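Local coordinates for nuclear protein localization protein 4 homolog (Drosophila melanogaster, PDB 4RV0) that is the N-terminal ubiquitin-like domain of a ubiquitin-binding protein that may help export misfolded proteins from the endoplasmic reticulum for proteasomal degradation, at residues Glu24-Asp36 and Glu58-Leu71. Residues are numbered along the deposited sequence; the frame is centred on the assembly and turned at random.
Sequences EISPKSNLKHLYD and ELQASGSQLVGTSL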
# COMPACT_ATOMS: atom_id res chain seq x y z
N GLU B 24 -15.96 3.66 8.61
CA GLU B 24 -16.83 4.80 8.36
C GLU B 24 -17.47 5.23 9.67
O GLU B 24 -18.09 4.41 10.37
CB GLU B 24 -17.90 4.49 7.31
CG GLU B 24 -17.32 4.14 5.94
CD GLU B 24 -18.38 3.78 4.92
OE1 GLU B 24 -19.56 3.57 5.31
OE2 GLU B 24 -18.04 3.70 3.72
N ILE B 25 -17.30 6.50 10.02
CA ILE B 25 -17.73 7.01 11.31
C ILE B 25 -18.08 8.50 11.23
O ILE B 25 -17.47 9.25 10.47
CB ILE B 25 -16.64 6.73 12.39
CG1 ILE B 25 -17.11 7.17 13.77
CG2 ILE B 25 -15.31 7.38 12.02
CD1 ILE B 25 -16.16 6.74 14.87
N SER B 26 -19.07 8.92 12.01
CA SER B 26 -19.41 10.33 12.09
C SER B 26 -18.27 11.08 12.74
O SER B 26 -17.73 10.64 13.75
CB SER B 26 -20.73 10.56 12.84
OG SER B 26 -21.00 11.95 12.94
N PRO B 27 -17.86 12.21 12.14
CA PRO B 27 -16.83 13.09 12.70
C PRO B 27 -17.26 13.72 14.02
O PRO B 27 -16.43 14.24 14.76
CB PRO B 27 -16.65 14.17 11.63
CG PRO B 27 -17.90 14.13 10.83
CD PRO B 27 -18.36 12.71 10.85
N LYS B 28 -18.56 13.66 14.30
CA LYS B 28 -19.07 14.18 15.56
C LYS B 28 -19.11 13.07 16.60
O LYS B 28 -19.51 13.29 17.74
CB LYS B 28 -20.45 14.80 15.36
CG LYS B 28 -20.40 16.02 14.43
CD LYS B 28 -21.74 16.34 13.81
CE LYS B 28 -21.69 17.68 13.05
NZ LYS B 28 -21.58 18.87 13.95
N SER B 29 -18.70 11.86 16.21
CA SER B 29 -18.51 10.82 17.21
C SER B 29 -17.24 11.13 17.98
O SER B 29 -16.44 11.98 17.59
CB SER B 29 -18.40 9.42 16.60
OG SER B 29 -19.62 9.02 16.02
N ASN B 30 -17.08 10.41 19.08
CA ASN B 30 -15.95 10.59 19.94
C ASN B 30 -14.90 9.51 19.68
O ASN B 30 -15.20 8.49 19.05
CB ASN B 30 -16.42 10.55 21.38
CG ASN B 30 -17.13 9.26 21.69
OD1 ASN B 30 -16.48 8.26 22.00
ND2 ASN B 30 -18.46 9.25 21.56
N LEU B 31 -13.69 9.72 20.18
CA LEU B 31 -12.61 8.77 19.95
C LEU B 31 -12.87 7.37 20.53
O LEU B 31 -12.40 6.38 19.97
CB LEU B 31 -11.27 9.32 20.45
CG LEU B 31 -10.61 10.45 19.64
CD1 LEU B 31 -9.27 10.84 20.25
CD2 LEU B 31 -10.44 10.07 18.18
N LYS B 32 -13.57 7.28 21.67
CA LYS B 32 -13.91 5.97 22.20
C LYS B 32 -14.74 5.16 21.23
O LYS B 32 -14.55 3.95 21.10
CB LYS B 32 -14.65 6.03 23.55
CG LYS B 32 -15.07 4.63 24.00
CD LYS B 32 -15.59 4.59 25.42
CE LYS B 32 -16.03 3.19 25.82
NZ LYS B 32 -17.20 2.64 25.07
N HIS B 33 -15.67 5.82 20.55
CA HIS B 33 -16.49 5.13 19.58
C HIS B 33 -15.63 4.58 18.45
O HIS B 33 -15.91 3.49 17.93
CB HIS B 33 -17.61 6.02 19.04
CG HIS B 33 -18.53 5.33 18.09
ND1 HIS B 33 -18.90 5.87 16.89
CD2 HIS B 33 -19.14 4.12 18.17
CE1 HIS B 33 -19.71 5.03 16.25
NE2 HIS B 33 -19.86 3.96 17.02
N LEU B 34 -14.58 5.31 18.07
CA LEU B 34 -13.65 4.84 17.05
C LEU B 34 -12.97 3.56 17.54
O LEU B 34 -12.89 2.56 16.82
CB LEU B 34 -12.60 5.90 16.71
CG LEU B 34 -11.51 5.55 15.69
CD1 LEU B 34 -12.08 5.18 14.32
CD2 LEU B 34 -10.52 6.71 15.55
N TYR B 35 -12.51 3.60 18.79
CA TYR B 35 -11.89 2.43 19.40
C TYR B 35 -12.86 1.26 19.44
O TYR B 35 -12.50 0.13 19.10
CB TYR B 35 -11.36 2.76 20.80
CG TYR B 35 -9.96 3.34 20.84
CD1 TYR B 35 -8.87 2.53 21.11
CD2 TYR B 35 -9.73 4.70 20.61
CE1 TYR B 35 -7.58 3.05 21.16
CE2 TYR B 35 -8.44 5.23 20.67
CZ TYR B 35 -7.37 4.40 20.93
OH TYR B 35 -6.08 4.90 20.99
N ASP B 36 -14.10 1.52 19.86
CA ASP B 36 -15.12 0.47 19.90
C ASP B 36 -15.39 -0.07 18.49
O ASP B 36 -15.56 -1.28 18.30
CB ASP B 36 -16.44 0.98 20.53
CG ASP B 36 -16.34 1.21 22.04
OD1 ASP B 36 -15.53 0.53 22.70
OD2 ASP B 36 -17.10 2.07 22.56
N GLU B 58 -0.41 9.08 20.62
CA GLU B 58 -1.54 8.19 20.85
C GLU B 58 -2.84 8.97 20.80
O GLU B 58 -2.94 10.08 21.32
CB GLU B 58 -1.39 7.46 22.19
CG GLU B 58 -2.47 6.41 22.44
CD GLU B 58 -2.20 5.56 23.68
OE1 GLU B 58 -1.07 5.58 24.20
OE2 GLU B 58 -3.14 4.86 24.13
N LEU B 59 -3.83 8.39 20.12
CA LEU B 59 -5.21 8.84 20.17
C LEU B 59 -5.81 8.32 21.48
O LEU B 59 -5.72 7.13 21.78
CB LEU B 59 -5.99 8.29 18.98
CG LEU B 59 -5.87 8.86 17.56
CD1 LEU B 59 -4.60 8.44 16.86
CD2 LEU B 59 -7.05 8.41 16.72
N GLN B 60 -6.39 9.21 22.27
CA GLN B 60 -6.95 8.82 23.57
C GLN B 60 -8.35 8.21 23.46
O GLN B 60 -9.27 8.83 22.92
CB GLN B 60 -6.97 10.01 24.53
CG GLN B 60 -5.60 10.62 24.75
CD GLN B 60 -4.57 9.60 25.20
OE1 GLN B 60 -3.58 9.37 24.51
NE2 GLN B 60 -4.80 9.00 26.36
N ALA B 61 -8.53 7.00 23.99
CA ALA B 61 -9.86 6.40 24.07
C ALA B 61 -10.80 7.27 24.92
O ALA B 61 -10.79 7.17 26.15
CB ALA B 61 -9.76 4.99 24.64
N SER B 62 -11.61 8.08 24.25
CA SER B 62 -12.45 9.16 24.83
C SER B 62 -13.53 8.68 25.89
O SER B 62 -13.14 7.88 26.75
CB SER B 62 -12.99 9.99 23.65
OG SER B 62 -12.10 11.04 23.33
N GLY B 63 -14.80 9.12 25.97
CA GLY B 63 -15.63 9.90 25.06
C GLY B 63 -15.42 11.39 25.25
O GLY B 63 -14.96 11.84 26.30
N SER B 64 -15.74 12.13 24.19
CA SER B 64 -15.63 13.59 24.08
C SER B 64 -14.16 14.03 23.99
O SER B 64 -13.64 14.78 24.82
CB SER B 64 -16.36 14.32 25.22
OG SER B 64 -15.75 14.08 26.48
N GLN B 65 -13.52 13.53 22.95
CA GLN B 65 -12.60 14.28 22.12
C GLN B 65 -13.27 13.83 20.86
O GLN B 65 -13.52 12.64 20.71
CB GLN B 65 -11.15 13.82 22.24
CG GLN B 65 -10.51 14.15 23.58
CD GLN B 65 -9.09 13.61 23.73
OE1 GLN B 65 -8.67 12.74 22.97
NE2 GLN B 65 -8.37 14.09 24.74
N LEU B 66 -13.64 14.73 19.97
CA LEU B 66 -14.41 14.25 18.84
C LEU B 66 -13.47 13.73 17.78
O LEU B 66 -12.31 14.16 17.69
CB LEU B 66 -15.31 15.36 18.28
CG LEU B 66 -16.28 16.01 19.29
CD1 LEU B 66 -17.11 17.09 18.65
CD2 LEU B 66 -17.18 14.96 19.89
N VAL B 67 -13.96 12.75 17.02
CA VAL B 67 -13.25 12.23 15.87
C VAL B 67 -12.81 13.39 14.98
O VAL B 67 -11.63 13.52 14.63
CB VAL B 67 -14.13 11.25 15.07
CG1 VAL B 67 -13.62 11.08 13.65
CG2 VAL B 67 -14.22 9.92 15.80
N GLY B 68 -13.75 14.27 14.67
CA GLY B 68 -13.50 15.38 13.76
C GLY B 68 -12.53 16.46 14.20
O GLY B 68 -12.08 17.24 13.37
N THR B 69 -12.20 16.53 15.49
CA THR B 69 -11.25 17.54 15.92
C THR B 69 -9.81 17.11 15.64
O THR B 69 -8.95 17.95 15.34
CB THR B 69 -11.43 17.94 17.41
OG1 THR B 69 -11.16 16.82 18.27
CG2 THR B 69 -12.84 18.47 17.66
N SER B 70 -9.54 15.81 15.73
CA SER B 70 -8.18 15.31 15.49
C SER B 70 -8.00 14.61 14.14
O SER B 70 -6.87 14.38 13.70
CB SER B 70 -7.74 14.39 16.64
OG SER B 70 -8.71 13.38 16.90
N LEU B 71 -9.11 14.28 13.46
CA LEU B 71 -9.01 13.50 12.23
C LEU B 71 -9.83 14.08 11.10
O LEU B 71 -10.89 14.67 11.32
CB LEU B 71 -9.49 12.06 12.49
CG LEU B 71 -8.72 11.26 13.54
CD1 LEU B 71 -9.53 10.03 13.96
CD2 LEU B 71 -7.36 10.84 12.99
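In this ubiquitin-like beta-grasp domain of Npl4, the turn that leads from strand 19-25 into helix 31-41 is bonded to the loop and short helix 67-70 before the last strand; Pro27, Ser29 and Leu31 meet Gln65, Val67 and Gly68 through their backbones. Ser29 O takes a nearly straight bond from Val67 N (2.7 Å, N-H...O 170°), while Gly68 N lies in the carbonyl plane of Pro27 O, on a lone pair. Leu31 N returns a bond to Gln65 O at 3.0 Å, completing the single beta bridge between Asn30 and Leu66. Both bridge residues are N-caps; on the Asn30 side, OD1 accepts from His33 N, which stands above the amide plane. Val67 sets CG1 against Pro27 CA, and its CG2 touches Ser29 O and Ile25 CD1, joining the turn to the core, where Ile10 of strand 10-16 also touches Val67. Leu31 buries more surface against residues 58-71 than any other residue of 24-36: its CG lies opposite the carbonyl carbon (chi1 -72°), bringing CD1 close to both Gln60 O and Gln65 OE1 and CD2 to Leu59 CD2, with the two leucines crossing at about a right angle. Three residues on, Leu34 CD2 meets Leu71 CD1 tip to tip at 3.8 Å and also touches Leu59 CD2; Val77 of strand 76-80 backs both Leu59 and Leu71. Beyond these leucines, Tyr35 lies against residues 58-61. Its hydroxyl is bonded to Leu49 N; the 2.4 Å between Tyr35 OH and Leu59 O, at the ring edge, is too short for its exact geometry to be trusted. Ala61 CB sits over one face of the Tyr35 ring, a CH-pi contact 4.1 Å from the centroid and 11° off the normal.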